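Local coordinates for protein dephospho-CoA kinase (Campylobacter jejuni subsp. jejuni serotype O:2, PDB 4ZO4) that probably catalyses the last step of coenzyme A biosynthesis, the ATP-dependent phosphorylation of the 3'-hydroxyl group of dephospho-CoA, at residues E141-I147 with R161-I166; G29-A35 with K112-I118; K132-T138 with A175-N181; E49-F54 with I87-F91. All coordinates share one frame. Residue numbers count along the deposited sequence, not the author numbering.

Contact 1 of 4, residues E141-I147 with R161-I166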
loop_
_atom_site.group_PDB
_atom_site.type_symbol
_atom_site.label_atom_id
_atom_site.label_comp_id
_atom_site.label_asym_id
_atom_site.label_seq_id
_atom_site.Cartn_x
_atom_site.Cartn_y
_atom_site.Cartn_z
ATOM N N GLU A 141 12.755 14.024 -19.012
ATOM C CA GLU A 141 11.523 14.124 -19.786
ATOM C C GLU A 141 10.558 13.063 -19.244
ATOM O O GLU A 141 10.869 11.855 -19.196
ATOM C CB GLU A 141 11.751 13.988 -21.291
ATOM C CG GLU A 141 10.932 15.008 -22.098
ATOM C CD GLU A 141 10.864 14.684 -23.587
ATOM O OE1 GLU A 141 10.639 15.614 -24.393
ATOM O OE2 GLU A 141 11.032 13.501 -23.956
ATOM N N LEU A 142 9.405 13.543 -18.792
ATOM C CA LEU A 142 8.397 12.688 -18.236
ATOM C C LEU A 142 7.487 12.242 -19.373
ATOM O O LEU A 142 6.258 12.398 -19.319
ATOM C CB LEU A 142 7.623 13.434 -17.149
ATOM C CG LEU A 142 8.494 14.036 -16.037
ATOM C CD1 LEU A 142 7.627 14.733 -15.003
ATOM C CD2 LEU A 142 9.350 12.983 -15.360
ATOM N N SER A 143 8.118 11.684 -20.400
ATOM C CA SER A 143 7.438 11.185 -21.586
ATOM C C SER A 143 7.747 9.729 -21.711
ATOM O O SER A 143 8.908 9.347 -21.850
ATOM C CB SER A 143 7.961 11.871 -22.845
ATOM O OG SER A 143 7.486 11.226 -24.008
ATOM N N LEU A 144 6.709 8.912 -21.684
ATOM C CA LEU A 144 6.881 7.485 -21.820
ATOM C C LEU A 144 7.642 7.106 -23.087
ATOM O O LEU A 144 8.628 6.379 -23.028
ATOM C CB LEU A 144 5.527 6.801 -21.855
ATOM C CG LEU A 144 5.623 5.286 -21.899
ATOM C CD1 LEU A 144 6.321 4.787 -20.652
ATOM C CD2 LEU A 144 4.236 4.713 -22.011
ATOM N N LYS A 145 7.181 7.618 -24.223
ATOM C CA LYS A 145 7.626 7.131 -25.538
ATOM C C LYS A 145 9.092 7.485 -25.769
ATOM O O LYS A 145 9.862 6.698 -26.327
ATOM C CB LYS A 145 6.786 7.720 -26.693
ATOM C CG LYS A 145 5.313 8.052 -26.414
ATOM C CD LYS A 145 4.442 6.811 -26.246
ATOM C CE LYS A 145 2.982 7.119 -26.535
ATOM N NZ LYS A 145 2.323 5.986 -27.239
ATOM N N ARG A 146 9.471 8.675 -25.326
ATOM C CA ARG A 146 10.843 9.098 -25.416
ATOM C C ARG A 146 11.765 8.287 -24.502
ATOM O O ARG A 146 12.966 8.283 -24.700
ATOM C CB ARG A 146 10.957 10.603 -25.137
ATOM C CG ARG A 146 10.346 11.520 -26.218
ATOM C CD ARG A 146 11.018 11.383 -27.585
ATOM N NE ARG A 146 11.258 12.668 -28.251
ATOM C CZ ARG A 146 12.337 13.448 -28.068
ATOM N NH1 ARG A 146 13.300 13.105 -27.214
ATOM N NH2 ARG A 146 12.454 14.593 -28.738
ATOM N N ILE A 147 11.221 7.608 -23.500
ATOM C CA ILE A 147 12.037 6.743 -22.645
ATOM C C ILE A 147 12.286 5.368 -23.285
ATOM O O ILE A 147 13.356 4.777 -23.108
ATOM C CB ILE A 147 11.401 6.565 -21.250
ATOM C CG1 ILE A 147 11.381 7.903 -20.488
ATOM C CG2 ILE A 147 12.167 5.521 -20.443
ATOM C CD1 ILE A 147 10.564 7.883 -19.207
ATOM N N ARG A 161 10.495 3.386 -14.704
ATOM C CA ARG A 161 11.410 4.441 -14.731
ATOM C C ARG A 161 10.676 5.762 -14.619
ATOM O O ARG A 161 11.068 6.640 -13.851
ATOM C CB ARG A 161 12.222 4.376 -16.026
ATOM C CG ARG A 161 13.519 5.137 -15.871
ATOM C CD ARG A 161 14.504 4.800 -16.941
ATOM N NE ARG A 161 15.860 4.746 -16.405
ATOM C CZ ARG A 161 16.949 4.804 -17.163
ATOM N NH1 ARG A 161 16.842 4.938 -18.484
ATOM N NH2 ARG A 161 18.151 4.746 -16.601
ATOM N N LEU A 162 9.623 5.907 -15.413
ATOM C CA LEU A 162 8.804 7.130 -15.418
ATOM C C LEU A 162 8.164 7.421 -14.066
ATOM O O LEU A 162 8.087 8.586 -13.612
ATOM C CB LEU A 162 7.671 7.015 -16.468
ATOM C CG LEU A 162 6.833 8.276 -16.708
ATOM C CD1 LEU A 162 7.726 9.491 -16.826
ATOM C CD2 LEU A 162 6.071 8.194 -17.992
ATOM N N ASP A 163 7.645 6.381 -13.431
ATOM C CA ASP A 163 6.999 6.588 -12.142
ATOM C C ASP A 163 7.985 7.097 -11.109
ATOM O O ASP A 163 7.648 7.923 -10.280
ATOM C CB ASP A 163 6.380 5.289 -11.664
ATOM C CG ASP A 163 5.076 4.961 -12.377
ATOM O OD1 ASP A 163 4.336 5.883 -12.828
ATOM O OD2 ASP A 163 4.799 3.753 -12.481
ATOM N N SER A 164 9.199 6.578 -11.132
ATOM C CA SER A 164 10.155 6.944 -10.125
ATOM C C SER A 164 10.559 8.379 -10.349
ATOM O O SER A 164 10.584 9.166 -9.411
ATOM C CB SER A 164 11.357 6.028 -10.157
ATOM O OG SER A 164 11.891 6.002 -11.449
ATOM N N GLN A 165 10.819 8.743 -11.600
ATOM C CA GLN A 165 11.082 10.148 -11.930
ATOM C C GLN A 165 9.963 11.040 -11.455
ATOM O O GLN A 165 10.217 12.063 -10.845
ATOM C CB GLN A 165 11.316 10.333 -13.415
ATOM C CG GLN A 165 12.588 9.640 -13.906
ATOM C CD GLN A 165 12.685 9.594 -15.431
ATOM O OE1 GLN A 165 12.019 10.356 -16.137
ATOM N NE2 GLN A 165 13.519 8.693 -15.946
ATOM N N ILE A 166 8.711 10.646 -11.659
ATOM C CA ILE A 166 7.616 11.523 -11.196
ATOM C C ILE A 166 7.656 11.700 -9.682
ATOM O O ILE A 166 7.590 12.816 -9.167
ATOM C CB ILE A 166 6.245 11.024 -11.605
ATOM C CG1 ILE A 166 6.148 10.933 -13.138
ATOM C CG2 ILE A 166 5.174 11.993 -11.106
ATOM C CD1 ILE A 166 4.928 10.147 -13.621
#
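E141 turns its CA-to-CB bond away from the helix of R161-I166, and its carbonyl comes nearest, E141 O lying 3.6 Å from Q165 OE1, two oxygens in contact without a bond. L142, the centre of an inverse gamma turn, follows: its CA lies 3.6 Å from L162 CD1, and its own CD2 reaches 3.8 Å from Q165 OE1 and 4.4 Å from I166 CG1. S143 is the N-cap of helix 144-151, where its OG accepts a weak capping bond from R146 N at 3.5 Å. The arrangement is a helical hairpin, in which helix 155-172 doubles back so that its middle packs against the start of helix 144-151; in P-loop kinases the region that follows the fourth strand of the sheet usually forms a mobile lid over the nucleotide. L144 adds its CB at 4.1 Å from L162 CD2, and also packs on I166 of a second subunit. I147, one turn into the helix, points toward the partner: CD1 sits 4.0 Å from L162 CD1, so that L162 is wedged among L142, L144 and I147, while CG2 lies 4.3 Å from CD of R161, whose guanidinium goes on to a salt bridge with D151.

Contact 2 of 4, residues G29-A35 with K112-I118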
loop_
_atom_site.group_PDB
_atom_site.type_symbol
_atom_site.label_atom_id
_atom_site.label_comp_id
_atom_site.label_asym_id
_atom_site.label_seq_id
_atom_site.Cartn_x
_atom_site.Cartn_y
_atom_site.Cartn_z
ATOM N N GLY A 29 36.744 19.754 3.829
ATOM C CA GLY A 29 36.956 19.597 5.266
ATOM C C GLY A 29 35.712 19.531 6.137
ATOM O O GLY A 29 35.814 19.654 7.361
ATOM N N PHE A 30 34.534 19.337 5.540
ATOM C CA PHE A 30 33.303 19.258 6.345
ATOM C C PHE A 30 32.928 17.816 6.637
ATOM O O PHE A 30 33.181 16.933 5.816
ATOM C CB PHE A 30 32.158 19.964 5.645
ATOM C CG PHE A 30 32.343 21.450 5.546
ATOM C CD1 PHE A 30 31.791 22.292 6.510
ATOM C CD2 PHE A 30 33.061 22.012 4.490
ATOM C CE1 PHE A 30 31.951 23.662 6.431
ATOM C CE2 PHE A 30 33.227 23.388 4.405
ATOM C CZ PHE A 30 32.669 24.213 5.377
ATOM N N LYS A 31 32.328 17.602 7.813
ATOM C CA LYS A 31 31.924 16.260 8.298
ATOM C C LYS A 31 30.665 15.722 7.608
ATOM O O LYS A 31 29.651 16.404 7.558
ATOM C CB LYS A 31 31.619 16.306 9.808
ATOM C CG LYS A 31 32.767 16.755 10.714
ATOM C CD LYS A 31 33.721 15.609 11.051
ATOM C CE LYS A 31 34.434 15.835 12.373
ATOM N NZ LYS A 31 35.178 14.629 12.839
ATOM N N SER A 32 30.719 14.491 7.115
ATOM C CA SER A 32 29.505 13.796 6.666
ATOM C C SER A 32 29.307 12.475 7.383
ATOM O O SER A 32 30.274 11.787 7.711
ATOM C CB SER A 32 29.576 13.484 5.184
ATOM O OG SER A 32 30.550 12.476 4.958
ATOM N N ILE A 33 28.052 12.109 7.605
ATOM C CA ILE A 33 27.708 10.720 8.007
ATOM C C ILE A 33 26.872 10.084 6.909
ATOM O O ILE A 33 26.160 10.772 6.178
ATOM C CB ILE A 33 26.977 10.650 9.365
ATOM C CG1 ILE A 33 25.616 11.342 9.303
ATOM C CG2 ILE A 33 27.835 11.293 10.445
ATOM C CD1 ILE A 33 24.999 11.586 10.662
ATOM N N SER A 34 26.992 8.784 6.745
ATOM C CA SER A 34 26.180 8.091 5.720
ATOM C C SER A 34 24.974 7.385 6.338
ATOM O O SER A 34 25.121 6.619 7.296
ATOM C CB SER A 34 27.021 7.094 4.944
ATOM O OG SER A 34 26.211 6.332 4.065
ATOM N N ALA A 35 23.786 7.638 5.781
ATOM C CA ALA A 35 22.544 7.014 6.280
ATOM C C ALA A 35 22.562 5.527 5.995
ATOM O O ALA A 35 22.298 4.745 6.899
ATOM C CB ALA A 35 21.305 7.658 5.682
ATOM N N LYS A 112 30.186 23.140 13.796
ATOM C CA LYS A 112 30.607 23.287 12.413
ATOM C C LYS A 112 29.564 22.590 11.519
ATOM O O LYS A 112 28.981 21.586 11.922
ATOM C CB LYS A 112 31.999 22.683 12.227
ATOM C CG LYS A 112 32.653 23.038 10.904
ATOM C CD LYS A 112 33.760 22.062 10.528
ATOM C CE LYS A 112 34.066 22.154 9.038
ATOM N NZ LYS A 112 35.387 21.577 8.685
ATOM N N ALA A 113 29.314 23.141 10.328
ATOM C CA ALA A 113 28.368 22.553 9.381
ATOM C C ALA A 113 28.775 21.142 9.034
ATOM O O ALA A 113 29.990 20.860 8.900
ATOM C CB ALA A 113 28.275 23.375 8.111
ATOM N N PHE A 114 27.751 20.279 8.900
ATOM C CA PHE A 114 27.905 18.867 8.548
ATOM C C PHE A 114 26.755 18.340 7.649
ATOM O O PHE A 114 25.650 18.899 7.613
ATOM C CB PHE A 114 28.055 17.998 9.816
ATOM C CG PHE A 114 26.803 17.895 10.653
ATOM C CD1 PHE A 114 25.968 16.787 10.555
ATOM C CD2 PHE A 114 26.470 18.898 11.565
ATOM C CE1 PHE A 114 24.819 16.694 11.331
ATOM C CE2 PHE A 114 25.321 18.811 12.347
ATOM C CZ PHE A 114 24.495 17.704 12.229
ATOM N N PHE A 115 27.047 17.244 6.944
ATOM C CA PHE A 115 26.181 16.686 5.914
ATOM C C PHE A 115 25.815 15.205 6.157
ATOM O O PHE A 115 26.680 14.330 6.266
ATOM C CB PHE A 115 26.844 16.886 4.538
ATOM C CG PHE A 115 26.997 18.344 4.161
ATOM C CD1 PHE A 115 25.900 19.069 3.720
ATOM C CD2 PHE A 115 28.222 19.002 4.297
ATOM C CE1 PHE A 115 26.007 20.413 3.406
ATOM C CE2 PHE A 115 28.333 20.353 3.990
ATOM C CZ PHE A 115 27.220 21.057 3.539
ATOM N N VAL A 116 24.521 14.945 6.273
ATOM C CA VAL A 116 23.991 13.587 6.385
ATOM C C VAL A 116 23.657 13.139 4.976
ATOM O O VAL A 116 22.652 13.558 4.374
ATOM C CB VAL A 116 22.695 13.545 7.241
ATOM C CG1 VAL A 116 22.178 12.132 7.376
ATOM C CG2 VAL A 116 22.915 14.166 8.623
ATOM N N GLU A 117 24.513 12.320 4.408
ATOM C CA GLU A 117 24.180 11.747 3.119
ATOM C C GLU A 117 22.962 10.839 3.320
ATOM O O GLU A 117 22.932 10.058 4.277
ATOM C CB GLU A 117 25.377 10.962 2.575
ATOM C CG GLU A 117 25.027 10.076 1.395
ATOM C CD GLU A 117 26.250 9.571 0.664
ATOM O OE1 GLU A 117 27.358 9.607 1.244
ATOM O OE2 GLU A 117 26.085 9.136 -0.498
ATOM N N ILE A 118 21.963 10.929 2.444
ATOM C CA ILE A 118 20.744 10.103 2.609
ATOM C C ILE A 118 20.037 9.792 1.284
ATOM O O ILE A 118 19.816 10.689 0.478
ATOM C CB ILE A 118 19.775 10.783 3.599
ATOM C CG1 ILE A 118 18.588 9.883 3.940
ATOM C CG2 ILE A 118 19.272 12.103 3.059
ATOM C CD1 ILE A 118 17.688 10.431 5.032
#
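Four backbone hydrogen bonds join these two parallel strands at one edge of the P-loop kinase sheet: F115 N to K31 O (2.8 Å), I33 N to F115 O (2.9 Å), E117 N to I33 O (2.9 Å) and A35 N to E117 O (3.0 Å). The last one carries the ladder into the start of helix 35-45, where S34 is the N-cap. At the other end K112 NZ donates a very short bond to G29 O, 2.4 Å, and also sits over the face of the F30 ring, 4.5 Å from its centroid, in a cation-pi interaction. G29, with positive phi, closes the preceding helix 15-27 in a Schellman motif. I33 and V116 share the sheet face covered by helix 82-109. On the other face, with S32 and S34, lie F115, packed against F21, and E117, whose carboxylate forms a long, weak ion pair with K18 of the predicted ATP site. F30 packs beside A113 and F115 and against I196 of helix 185-200, its CD1 lying 4.0 Å from A113 CB and its CB 4.2 Å from F115 CE2.

Contact 3 of 4, residues K132-T138 with A175-N181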
loop_
_atom_site.group_PDB
_atom_site.type_symbol
_atom_site.label_atom_id
_atom_site.label_comp_id
_atom_site.label_asym_id
_atom_site.label_seq_id
_atom_site.Cartn_x
_atom_site.Cartn_y
_atom_site.Cartn_z
ATOM N N LYS A 132 18.191 21.219 7.256
ATOM C CA LYS A 132 17.946 21.635 5.875
ATOM C C LYS A 132 18.289 20.567 4.811
ATOM O O LYS A 132 19.280 19.805 4.914
ATOM C CB LYS A 132 18.697 22.940 5.573
ATOM C CG LYS A 132 17.819 24.165 5.737
ATOM C CD LYS A 132 18.491 25.266 6.522
ATOM C CE LYS A 132 17.490 26.343 6.908
ATOM N NZ LYS A 132 17.941 27.024 8.154
ATOM N N VAL A 133 17.482 20.562 3.763
ATOM C CA VAL A 133 17.538 19.505 2.797
ATOM C C VAL A 133 18.083 20.018 1.479
ATOM O O VAL A 133 17.537 20.965 0.893
ATOM C CB VAL A 133 16.132 18.934 2.576
ATOM C CG1 VAL A 133 16.200 17.575 1.905
ATOM C CG2 VAL A 133 15.437 18.832 3.902
ATOM N N ILE A 134 19.127 19.347 1.002
ATOM C CA ILE A 134 19.833 19.703 -0.234
ATOM C C ILE A 134 19.563 18.614 -1.260
ATOM O O ILE A 134 20.028 17.473 -1.121
ATOM C CB ILE A 134 21.376 19.752 -0.014
ATOM C CG1 ILE A 134 21.771 20.914 0.898
ATOM C CG2 ILE A 134 22.150 19.862 -1.341
ATOM C CD1 ILE A 134 23.259 20.943 1.215
ATOM N N VAL A 135 18.813 18.947 -2.290
ATOM C CA VAL A 135 18.539 17.964 -3.301
ATOM C C VAL A 135 19.337 18.287 -4.548
ATOM O O VAL A 135 19.234 19.394 -5.101
ATOM C CB VAL A 135 17.042 17.892 -3.652
ATOM C CG1 VAL A 135 16.814 16.785 -4.678
ATOM C CG2 VAL A 135 16.205 17.639 -2.406
ATOM N N ILE A 136 20.112 17.311 -4.990
ATOM C CA ILE A 136 20.750 17.379 -6.275
ATOM C C ILE A 136 19.855 16.719 -7.304
ATOM O O ILE A 136 19.639 15.502 -7.286
ATOM C CB ILE A 136 22.114 16.701 -6.265
ATOM C CG1 ILE A 136 22.970 17.335 -5.167
ATOM C CG2 ILE A 136 22.759 16.896 -7.621
ATOM C CD1 ILE A 136 24.111 16.478 -4.698
ATOM N N TYR A 137 19.364 17.558 -8.203
ATOM C CA TYR A 137 18.318 17.238 -9.132
ATOM C C TYR A 137 18.852 17.221 -10.566
ATOM O O TYR A 137 19.571 18.141 -10.980
ATOM C CB TYR A 137 17.252 18.316 -9.023
ATOM C CG TYR A 137 16.047 18.117 -9.893
ATOM C CD1 TYR A 137 15.468 16.846 -10.043
ATOM C CD2 TYR A 137 15.437 19.198 -10.517
ATOM C CE1 TYR A 137 14.335 16.672 -10.806
ATOM C CE2 TYR A 137 14.296 19.032 -11.285
ATOM C CZ TYR A 137 13.753 17.761 -11.419
ATOM O OH TYR A 137 12.630 17.563 -12.186
ATOM N N THR A 138 18.490 16.172 -11.308
ATOM C CA THR A 138 18.692 16.091 -12.750
ATOM C C THR A 138 17.346 15.977 -13.507
ATOM O O THR A 138 16.791 14.901 -13.610
ATOM C CB THR A 138 19.560 14.873 -13.071
ATOM O OG1 THR A 138 20.698 14.846 -12.186
ATOM C CG2 THR A 138 20.010 14.926 -14.509
ATOM N N ALA A 175 12.345 20.013 -0.412
ATOM C CA ALA A 175 13.719 20.569 -0.362
ATOM C C ALA A 175 13.793 22.063 -0.001
ATOM O O ALA A 175 12.930 22.860 -0.411
ATOM C CB ALA A 175 14.404 20.371 -1.704
ATOM N N ASP A 176 14.849 22.437 0.735
ATOM C CA ASP A 176 15.196 23.859 0.943
ATOM C C ASP A 176 16.083 24.374 -0.195
ATOM O O ASP A 176 15.929 25.495 -0.655
ATOM C CB ASP A 176 15.952 24.071 2.257
ATOM C CG ASP A 176 15.222 23.512 3.466
ATOM O OD1 ASP A 176 14.142 24.036 3.792
ATOM O OD2 ASP A 176 15.757 22.558 4.087
ATOM N N PHE A 177 17.013 23.538 -0.640
ATOM C CA PHE A 177 18.025 23.930 -1.605
ATOM C C PHE A 177 18.169 22.868 -2.686
ATOM O O PHE A 177 18.491 21.728 -2.404
ATOM C CB PHE A 177 19.378 24.120 -0.902
ATOM C CG PHE A 177 19.312 24.989 0.329
ATOM C CD1 PHE A 177 18.710 26.252 0.278
ATOM C CD2 PHE A 177 19.877 24.574 1.529
ATOM C CE1 PHE A 177 18.650 27.069 1.402
ATOM C CE2 PHE A 177 19.833 25.390 2.656
ATOM C CZ PHE A 177 19.209 26.633 2.596
ATOM N N ILE A 178 17.943 23.283 -3.919
ATOM C CA ILE A 178 18.037 22.440 -5.090
ATOM C C ILE A 178 19.252 22.848 -5.902
ATOM O O ILE A 178 19.321 23.966 -6.386
ATOM C CB ILE A 178 16.794 22.613 -6.016
ATOM C CG1 ILE A 178 15.500 22.330 -5.243
ATOM C CG2 ILE A 178 16.891 21.694 -7.238
ATOM C CD1 ILE A 178 14.227 22.367 -6.078
ATOM N N ILE A 179 20.177 21.923 -6.081
ATOM C CA ILE A 179 21.299 22.077 -6.990
ATOM C C ILE A 179 21.009 21.358 -8.293
ATOM O O ILE A 179 21.038 20.137 -8.337
ATOM C CB ILE A 179 22.542 21.438 -6.362
ATOM C CG1 ILE A 179 22.930 22.228 -5.101
ATOM C CG2 ILE A 179 23.690 21.344 -7.367
ATOM C CD1 ILE A 179 24.137 21.667 -4.371
ATOM N N LYS A 180 20.722 22.123 -9.350
ATOM C CA LYS A 180 20.527 21.599 -10.725
ATOM C C LYS A 180 21.735 20.744 -11.093
ATOM O O LYS A 180 22.724 20.739 -10.382
ATOM C CB LYS A 180 20.380 22.765 -11.718
ATOM C CG LYS A 180 19.195 22.714 -12.670
ATOM C CD LYS A 180 17.871 22.467 -11.941
ATOM C CE LYS A 180 16.776 23.447 -12.348
ATOM N NZ LYS A 180 16.830 24.692 -11.514
ATOM N N ASN A 181 21.648 19.987 -12.174
ATOM C CA ASN A 181 22.718 19.057 -12.544
ATOM C C ASN A 181 22.510 18.608 -13.975
ATOM O O ASN A 181 22.524 17.417 -14.289
ATOM C CB ASN A 181 22.721 17.840 -11.617
ATOM C CG ASN A 181 23.873 16.889 -11.899
ATOM O OD1 ASN A 181 24.879 17.283 -12.472
ATOM N ND2 ASN A 181 23.726 15.627 -11.490
#
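Strands 132-136 and 177-179 run parallel, their axes approaching to 4.7 Å at an angle of 20°, with I134, V135 and I136 in register with F177, I178 and I179. V133 O opens the ladder by accepting from both D176 N (3.1 Å) and F177 N (3.0 Å); V135 N to F177 O (2.8 Å), I179 N to V135 O (2.9 Å) and Y137 N to I179 O (3.1 Å) continue it. A side chain extends the pairing at the start, where D176 OD2 accepts from V133 N at 2.7 Å. At the far end N181 ND2 gives only a weak bond to T138 OG1, 3.2 Å. I134 and I179 meet on one face, I134 CG2 to I179 CD1 at 4.0 Å, and both pack on F21 of helix 15-27. The other face has V135 CG2 tight on A175 CB at 3.3 Å and Y137 CB 3.8 Å from I178 CG2, with L172 of helix 155-172 touching V135 and Y137. Two parallel strands linked through helices make this a beta-alpha-beta crossover, as in other P-loop kinases.

Contact 4 of 4, residues E49-F54 with I87-F91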
loop_
_atom_site.group_PDB
_atom_site.type_symbol
_atom_site.label_atom_id
_atom_site.label_comp_id
_atom_site.label_asym_id
_atom_site.label_seq_id
_atom_site.Cartn_x
_atom_site.Cartn_y
_atom_site.Cartn_z
ATOM N N GLU A 49 19.390 -11.302 17.190
ATOM C CA GLU A 49 17.941 -11.178 17.329
ATOM C C GLU A 49 17.242 -11.424 15.993
ATOM O O GLU A 49 16.247 -12.126 15.933
ATOM C CB GLU A 49 17.511 -9.866 17.995
ATOM C CG GLU A 49 17.284 -10.031 19.500
ATOM C CD GLU A 49 16.213 -11.112 19.855
ATOM O OE1 GLU A 49 16.374 -11.849 20.884
ATOM O OE2 GLU A 49 15.209 -11.233 19.094
ATOM N N LEU A 50 17.815 -10.903 14.918
ATOM C CA LEU A 50 17.268 -11.083 13.572
ATOM C C LEU A 50 17.223 -12.571 13.153
ATOM O O LEU A 50 16.243 -13.055 12.574
ATOM C CB LEU A 50 18.078 -10.249 12.563
ATOM C CG LEU A 50 17.918 -8.714 12.581
ATOM C CD1 LEU A 50 19.105 -8.013 11.929
ATOM C CD2 LEU A 50 16.635 -8.301 11.860
ATOM N N GLU A 51 18.268 -13.314 13.448
ATOM C CA GLU A 51 18.224 -14.755 13.208
ATOM C C GLU A 51 16.974 -15.375 13.841
ATOM O O GLU A 51 16.261 -16.091 13.139
ATOM C CB GLU A 51 19.464 -15.445 13.731
ATOM C CG GLU A 51 19.667 -16.853 13.187
ATOM C CD GLU A 51 18.941 -17.952 13.964
ATOM O OE1 GLU A 51 18.679 -19.011 13.331
ATOM O OE2 GLU A 51 18.636 -17.767 15.181
ATOM N N LYS A 52 16.704 -15.114 15.135
ATOM C CA LYS A 52 15.480 -15.664 15.826
ATOM C C LYS A 52 14.194 -15.308 15.080
ATOM O O LYS A 52 13.454 -16.154 14.658
ATOM C CB LYS A 52 15.347 -15.139 17.265
ATOM C CG LYS A 52 16.123 -15.910 18.322
ATOM C CD LYS A 52 16.774 -14.971 19.337
ATOM C CE LYS A 52 17.661 -15.742 20.307
ATOM N NZ LYS A 52 18.598 -14.901 21.125
ATOM N N ILE A 53 13.982 -14.022 14.890
ATOM C CA ILE A 53 12.794 -13.466 14.268
ATOM C C ILE A 53 12.607 -14.022 12.865
ATOM O O ILE A 53 11.522 -14.399 12.520
ATOM C CB ILE A 53 12.937 -11.915 14.218
ATOM C CG1 ILE A 53 13.138 -11.334 15.640
ATOM C CG2 ILE A 53 11.726 -11.264 13.565
ATOM C CD1 ILE A 53 13.467 -9.859 15.669
ATOM N N PHE A 54 13.664 -14.076 12.049
ATOM C CA PHE A 54 13.532 -14.418 10.617
ATOM C C PHE A 54 13.824 -15.859 10.212
ATOM O O PHE A 54 13.330 -16.320 9.187
ATOM C CB PHE A 54 14.393 -13.484 9.791
ATOM C CG PHE A 54 13.852 -12.106 9.729
ATOM C CD1 PHE A 54 12.825 -11.797 8.864
ATOM C CD2 PHE A 54 14.314 -11.134 10.584
ATOM C CE1 PHE A 54 12.290 -10.526 8.821
ATOM C CE2 PHE A 54 13.789 -9.861 10.541
ATOM C CZ PHE A 54 12.766 -9.560 9.666
ATOM N N ILE A 87 7.958 -6.841 9.313
ATOM C CA ILE A 87 8.660 -6.996 10.574
ATOM C C ILE A 87 10.012 -6.295 10.486
ATOM O O ILE A 87 10.396 -5.553 11.407
ATOM C CB ILE A 87 8.769 -8.469 10.983
ATOM C CG1 ILE A 87 7.391 -9.016 11.364
ATOM C CG2 ILE A 87 9.610 -8.634 12.226
ATOM C CD1 ILE A 87 7.387 -10.515 11.560
ATOM N N LEU A 88 10.720 -6.483 9.370
ATOM C CA LEU A 88 12.011 -5.857 9.216
ATOM C C LEU A 88 11.907 -4.318 9.297
ATOM O O LEU A 88 12.632 -3.660 10.065
ATOM C CB LEU A 88 12.655 -6.263 7.909
ATOM C CG LEU A 88 14.152 -5.920 7.942
ATOM C CD1 LEU A 88 14.872 -6.701 9.035
ATOM C CD2 LEU A 88 14.767 -6.190 6.573
ATOM N N GLU A 89 10.983 -3.755 8.530
ATOM C CA GLU A 89 10.744 -2.323 8.588
ATOM C C GLU A 89 10.533 -1.866 10.030
ATOM O O GLU A 89 11.196 -0.945 10.466
ATOM C CB GLU A 89 9.546 -1.919 7.732
ATOM C CG GLU A 89 9.780 -2.037 6.223
ATOM C CD GLU A 89 8.478 -2.091 5.399
ATOM O OE1 GLU A 89 7.357 -2.064 5.993
ATOM O OE2 GLU A 89 8.560 -2.190 4.145
ATOM N N ASN A 90 9.657 -2.521 10.785
ATOM C CA ASN A 90 9.355 -2.066 12.130
ATOM C C ASN A 90 10.495 -2.378 13.071
ATOM O O ASN A 90 10.751 -1.678 14.056
ATOM C CB ASN A 90 8.066 -2.690 12.629
ATOM C CG ASN A 90 7.800 -2.369 14.078
ATOM O OD1 ASN A 90 7.363 -1.276 14.404
ATOM N ND2 ASN A 90 8.069 -3.322 14.954
ATOM N N PHE A 91 11.229 -3.421 12.758
ATOM C CA PHE A 91 12.432 -3.702 13.537
ATOM C C PHE A 91 13.496 -2.629 13.426
ATOM O O PHE A 91 14.108 -2.299 14.428
ATOM C CB PHE A 91 13.040 -5.017 13.099
ATOM C CG PHE A 91 14.075 -5.535 14.037
ATOM C CD1 PHE A 91 13.718 -6.103 15.248
ATOM C CD2 PHE A 91 15.403 -5.494 13.691
ATOM C CE1 PHE A 91 14.696 -6.610 16.110
ATOM C CE2 PHE A 91 16.384 -5.979 14.531
ATOM C CZ PHE A 91 16.033 -6.555 15.733
#
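F91 adopts chi1 near 180°, which carries its ring across the gap to helix 47-54, where its CE2 meets L50 CD2 at 3.5 Å, its CE1 meets I53 CD1 at 3.5 Å and its CZ lies 4.3 Å from E49 CB. One turn earlier I87, in the mt rotamer, directs CG2 at CG2 of I53, 3.6 Å away. I53 is mt too: its branches diverge, CG2 going to I87 and CD1 to the ring of F91. The axes of segments 49-54 and 87-91 run roughly antiparallel, at 151°, and come no closer than 11.9 Å, a wide spacing bridged by bulky side chains; they belong to the helical part inserted between the second and third strands of the sheet, a region that in related nucleotide kinases serves the acceptor substrate. L50 (mt) and L88 (tp) have CA-to-CB bonds sideways to the partner segment, yet their methyls converge, L50 CD2 to L88 CD1 at 3.7 Å. F54, also sideways, has chi1 of -72°, which brings its ring up to the partner so that CZ touches L88 CD1 at 3.6 Å and I87 CG2 at 4.2 Å. L74 of helix 71-80 packs on both F54 and L88. R161 of a third subunit donates to I53 O and packs on I87.

Overall arrangement
Contacts 2 and 3 lie in the same five-stranded parallel sheet, centres about 15 Å apart, each joining an outermost strand of this chain to its inner neighbour; strand 7-12, which leads to the predicted ATP-binding loop, runs between them, and F115 CE1 meets I134 CD1 at 3.6 Å. The other two are helical excursions from this core. Contact 4 is nested in the chain loop closed by contact 2, and contact 1 in that closed by contact 3, so the sequence passes through 2 with 4 inside, then 3 with 1 inside. The centres of contacts 1 and 4 are about 36 Å apart, but both touch the third subunit of the tetrameric assembly, linking the outlying helices to oligomer packing.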